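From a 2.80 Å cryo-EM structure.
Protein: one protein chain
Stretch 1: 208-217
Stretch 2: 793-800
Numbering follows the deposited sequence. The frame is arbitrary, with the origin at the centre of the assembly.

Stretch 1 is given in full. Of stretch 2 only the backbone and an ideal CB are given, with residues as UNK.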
# COMPACT_ATOMS: atom_id res chain seq x y z
N ARG B 208 8.62 -30.10 45.82
CA ARG B 208 8.83 -31.39 45.15
C ARG B 208 8.30 -31.39 43.71
O ARG B 208 8.87 -32.05 42.86
CB ARG B 208 8.26 -32.54 46.00
CG ARG B 208 6.75 -32.53 46.22
CD ARG B 208 5.98 -33.38 45.23
NE ARG B 208 4.54 -33.17 45.35
CZ ARG B 208 3.59 -33.73 44.64
NH1 ARG B 208 3.80 -34.64 43.74
NH2 ARG B 208 2.38 -33.32 44.84
N GLY B 209 7.29 -30.59 43.37
CA GLY B 209 6.91 -30.35 41.97
C GLY B 209 7.99 -29.58 41.20
O GLY B 209 8.41 -29.98 40.12
N LEU B 210 8.54 -28.52 41.79
CA LEU B 210 9.69 -27.78 41.27
C LEU B 210 10.98 -28.63 41.18
O LEU B 210 11.88 -28.28 40.44
CB LEU B 210 9.81 -26.49 42.12
CG LEU B 210 11.07 -25.62 41.92
CD1 LEU B 210 10.76 -24.16 42.21
CD2 LEU B 210 12.21 -26.02 42.85
N GLU B 211 11.10 -29.77 41.87
CA GLU B 211 12.16 -30.75 41.60
C GLU B 211 11.72 -31.85 40.61
O GLU B 211 12.54 -32.36 39.86
CB GLU B 211 12.66 -31.36 42.92
CG GLU B 211 13.39 -30.35 43.82
CD GLU B 211 14.83 -30.01 43.39
OE1 GLU B 211 15.59 -29.50 44.24
OE2 GLU B 211 15.23 -30.27 42.23
N THR B 212 10.43 -32.14 40.49
CA THR B 212 9.87 -33.04 39.46
C THR B 212 10.01 -32.47 38.05
O THR B 212 10.00 -33.21 37.07
CB THR B 212 8.41 -33.40 39.78
OG1 THR B 212 8.35 -34.02 41.04
CG2 THR B 212 7.77 -34.37 38.81
N LYS B 213 10.26 -31.16 37.92
CA LYS B 213 10.71 -30.53 36.67
C LYS B 213 12.12 -30.96 36.22
O LYS B 213 12.57 -30.54 35.16
CB LYS B 213 10.54 -29.01 36.77
CG LYS B 213 11.82 -28.33 37.28
CD LYS B 213 11.61 -26.90 37.76
CE LYS B 213 12.95 -26.18 38.03
NZ LYS B 213 13.81 -26.88 39.01
N GLN B 214 12.88 -31.75 36.98
CA GLN B 214 14.17 -32.26 36.47
C GLN B 214 13.99 -33.21 35.28
O GLN B 214 14.91 -33.36 34.47
CB GLN B 214 15.00 -32.90 37.59
CG GLN B 214 15.62 -31.86 38.54
CD GLN B 214 16.71 -32.43 39.43
OE1 GLN B 214 17.52 -33.26 39.04
NE2 GLN B 214 16.81 -32.02 40.66
N GLU B 215 12.82 -33.81 35.11
CA GLU B 215 12.46 -34.58 33.91
C GLU B 215 12.09 -33.69 32.71
O GLU B 215 12.41 -34.02 31.57
CB GLU B 215 11.31 -35.54 34.26
CG GLU B 215 11.75 -36.89 34.83
CD GLU B 215 12.83 -36.84 35.91
OE1 GLU B 215 13.92 -37.43 35.69
OE2 GLU B 215 12.60 -36.27 37.00
N ASN B 216 11.44 -32.55 32.94
CA ASN B 216 11.04 -31.56 31.94
C ASN B 216 10.95 -30.19 32.62
O ASN B 216 10.30 -30.06 33.66
CB ASN B 216 9.69 -31.95 31.33
CG ASN B 216 8.60 -32.13 32.37
OD1 ASN B 216 8.55 -33.12 33.09
ND2 ASN B 216 7.70 -31.20 32.52
N ILE B 217 11.50 -29.13 32.02
CA ILE B 217 12.02 -27.99 32.80
C ILE B 217 11.13 -26.76 32.60
O ILE B 217 10.65 -26.53 31.50
CB ILE B 217 13.49 -27.72 32.36
CG1 ILE B 217 14.46 -28.83 32.83
CG2 ILE B 217 14.03 -26.33 32.75
CD1 ILE B 217 15.01 -28.72 34.25
N UNK B 793 1.44 -36.87 21.60
CA UNK B 793 1.30 -36.71 23.03
C UNK B 793 2.63 -36.34 23.68
O UNK B 793 3.67 -36.33 23.05
CB UNK B 793 0.74 -37.99 23.65
N UNK B 794 2.56 -36.03 24.96
CA UNK B 794 3.70 -35.76 25.82
C UNK B 794 3.33 -36.13 27.25
O UNK B 794 2.18 -35.92 27.65
CB UNK B 794 4.13 -34.29 25.72
N UNK B 795 4.28 -36.67 28.01
CA UNK B 795 4.07 -37.10 29.39
C UNK B 795 4.88 -36.21 30.34
O UNK B 795 6.09 -36.06 30.17
CB UNK B 795 4.46 -38.57 29.56
N UNK B 796 4.22 -35.64 31.34
CA UNK B 796 4.79 -34.74 32.34
C UNK B 796 5.23 -35.42 33.65
O UNK B 796 5.52 -34.73 34.62
CB UNK B 796 3.76 -33.65 32.67
N UNK B 797 5.26 -36.76 33.73
CA UNK B 797 5.79 -37.52 34.89
C UNK B 797 5.12 -37.10 36.21
O UNK B 797 5.76 -36.91 37.23
CB UNK B 797 7.30 -37.32 35.00
N UNK B 798 3.80 -36.93 36.15
CA UNK B 798 2.91 -36.46 37.23
C UNK B 798 3.13 -35.02 37.74
O UNK B 798 2.54 -34.64 38.75
CB UNK B 798 3.06 -37.41 38.42
N UNK B 799 3.92 -34.17 37.07
CA UNK B 799 4.14 -32.77 37.46
C UNK B 799 2.82 -31.98 37.54
O UNK B 799 2.59 -31.21 38.47
CB UNK B 799 5.09 -32.10 36.47
N UNK B 800 1.96 -32.24 36.56
CA UNK B 800 0.61 -31.70 36.41
C UNK B 800 -0.46 -32.71 36.88
O UNK B 800 -1.57 -32.74 36.36
CB UNK B 800 0.36 -31.31 34.95

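Position 793 lies out of reach of stretch 1, so the backbone alone speaks: a phi of 75° with psi near 173° favours glycine, and Gly793 is found.

At 794 the backbone is extended and CA-to-CB points toward stretch 1, yet nothing there lies within 5.5 Å of the ideal CB. A short side chain would stop in open space; a long one, aliphatic, aromatic or flexible and polar, could cross the gap. The residue is Tyr794, with chi1 in t. Its OH reaches 3.8 Å from Asn216 CB, which sits at the ring edge, a packing contact.

Position 795 points sideways with no neighbour from stretch 1, so many residues would serve. Asp795 OD1 accepts a hydrogen bond from the backbone N of 797 at 2.9 Å, and so ties the residue before the type I' turn of 796 to 799 to the turn itself.

At 796 CA-to-CB is again sideways, but the ideal CB is 4.6 Å from Asn216 ND2. Polar or aromatic groups could lie beside that amide. Tyr796, chi1 in m, sets its ring edge there, with CD1 3.8 Å from Asn216 ND2, while its OH is hydrogen-bonded elsewhere in the structure.

Position 797 has positive phi (55°), as the turn requires, which suits glycine, asparagine or aspartate best but does not exclude others. CA-to-CB points toward stretch 1, and the ideal CB is 4.4 Å from Glu215 CB and 4.8 Å from Thr212 CG2, so a chain with aliphatic length would pack well, and a basic end might be expected near a glutamate. Lys797 supplies the length: its CD lies 4.1 Å from Glu215 CB. There is no salt bridge: Lys797 NZ lies more than 7 Å from both carboxylate oxygens of Glu215 and donates to Asp795 O at 3.1 Å.

Position 798, also at positive phi (64°) and pointing sideways, suits glycine or asparagine. Asn798 fits, and its end leads away.

At 799 CA-to-CB runs sideways, with the ideal CB 4.2 Å from Thr212 CG2 and 4.8 Å from Asn216 ND2, so a nonpolar side chain that bends from there, such as leucine, isoleucine or methionine, can reach both neighbours. The end of Leu799 (chi1 t, chi2 p) comes nearer and reaches both: CD1 packs 3.9 Å from Thr212 CB and comes within 3.1 Å of Gly209 O, a tight approach, while CD2 lies 3.5 Å from Asn216 ND2.

At 800 CA-to-CB points away, leaving the choice open; Phe800 makes no contact with stretch 1.

Stretch 2, residues 793-800: GYDYKNLF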
# COMPACT_ATOMS: atom_id res chain seq x y z
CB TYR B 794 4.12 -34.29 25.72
CG TYR B 794 5.50 -34.04 26.29
CD1 TYR B 794 6.62 -34.20 25.46
CD2 TYR B 794 5.67 -33.65 27.63
CE1 TYR B 794 7.91 -33.95 25.96
CE2 TYR B 794 6.96 -33.44 28.15
CZ TYR B 794 8.08 -33.58 27.31
OH TYR B 794 9.33 -33.40 27.79
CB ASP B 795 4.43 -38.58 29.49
CG ASP B 795 4.10 -39.23 30.84
OD1 ASP B 795 3.97 -38.52 31.86
OD2 ASP B 795 3.97 -40.46 30.88
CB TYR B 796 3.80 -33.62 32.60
CG TYR B 796 3.42 -32.81 31.37
CD1 TYR B 796 4.34 -31.90 30.84
CD2 TYR B 796 2.13 -32.93 30.81
CE1 TYR B 796 3.96 -31.07 29.77
CE2 TYR B 796 1.76 -32.11 29.73
CZ TYR B 796 2.66 -31.15 29.24
OH TYR B 796 2.30 -30.26 28.28
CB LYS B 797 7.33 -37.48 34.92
CG LYS B 797 8.00 -38.25 33.77
CD LYS B 797 8.13 -37.45 32.47
CE LYS B 797 8.76 -38.28 31.35
NZ LYS B 797 8.77 -37.53 30.08
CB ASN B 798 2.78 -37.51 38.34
CG ASN B 798 2.26 -38.85 37.85
OD1 ASN B 798 2.98 -39.82 37.76
ND2 ASN B 798 1.01 -38.93 37.48
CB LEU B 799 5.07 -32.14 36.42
CG LEU B 799 5.49 -30.70 36.70
CD1 LEU B 799 6.50 -30.65 37.83
CD2 LEU B 799 6.15 -30.11 35.46
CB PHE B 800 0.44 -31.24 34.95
CG PHE B 800 1.28 -30.05 34.52
CD1 PHE B 800 2.33 -30.21 33.60
CD2 PHE B 800 1.02 -28.77 35.04
CE1 PHE B 800 3.13 -29.12 33.22
CE2 PHE B 800 1.81 -27.67 34.66
CZ PHE B 800 2.87 -27.85 33.76
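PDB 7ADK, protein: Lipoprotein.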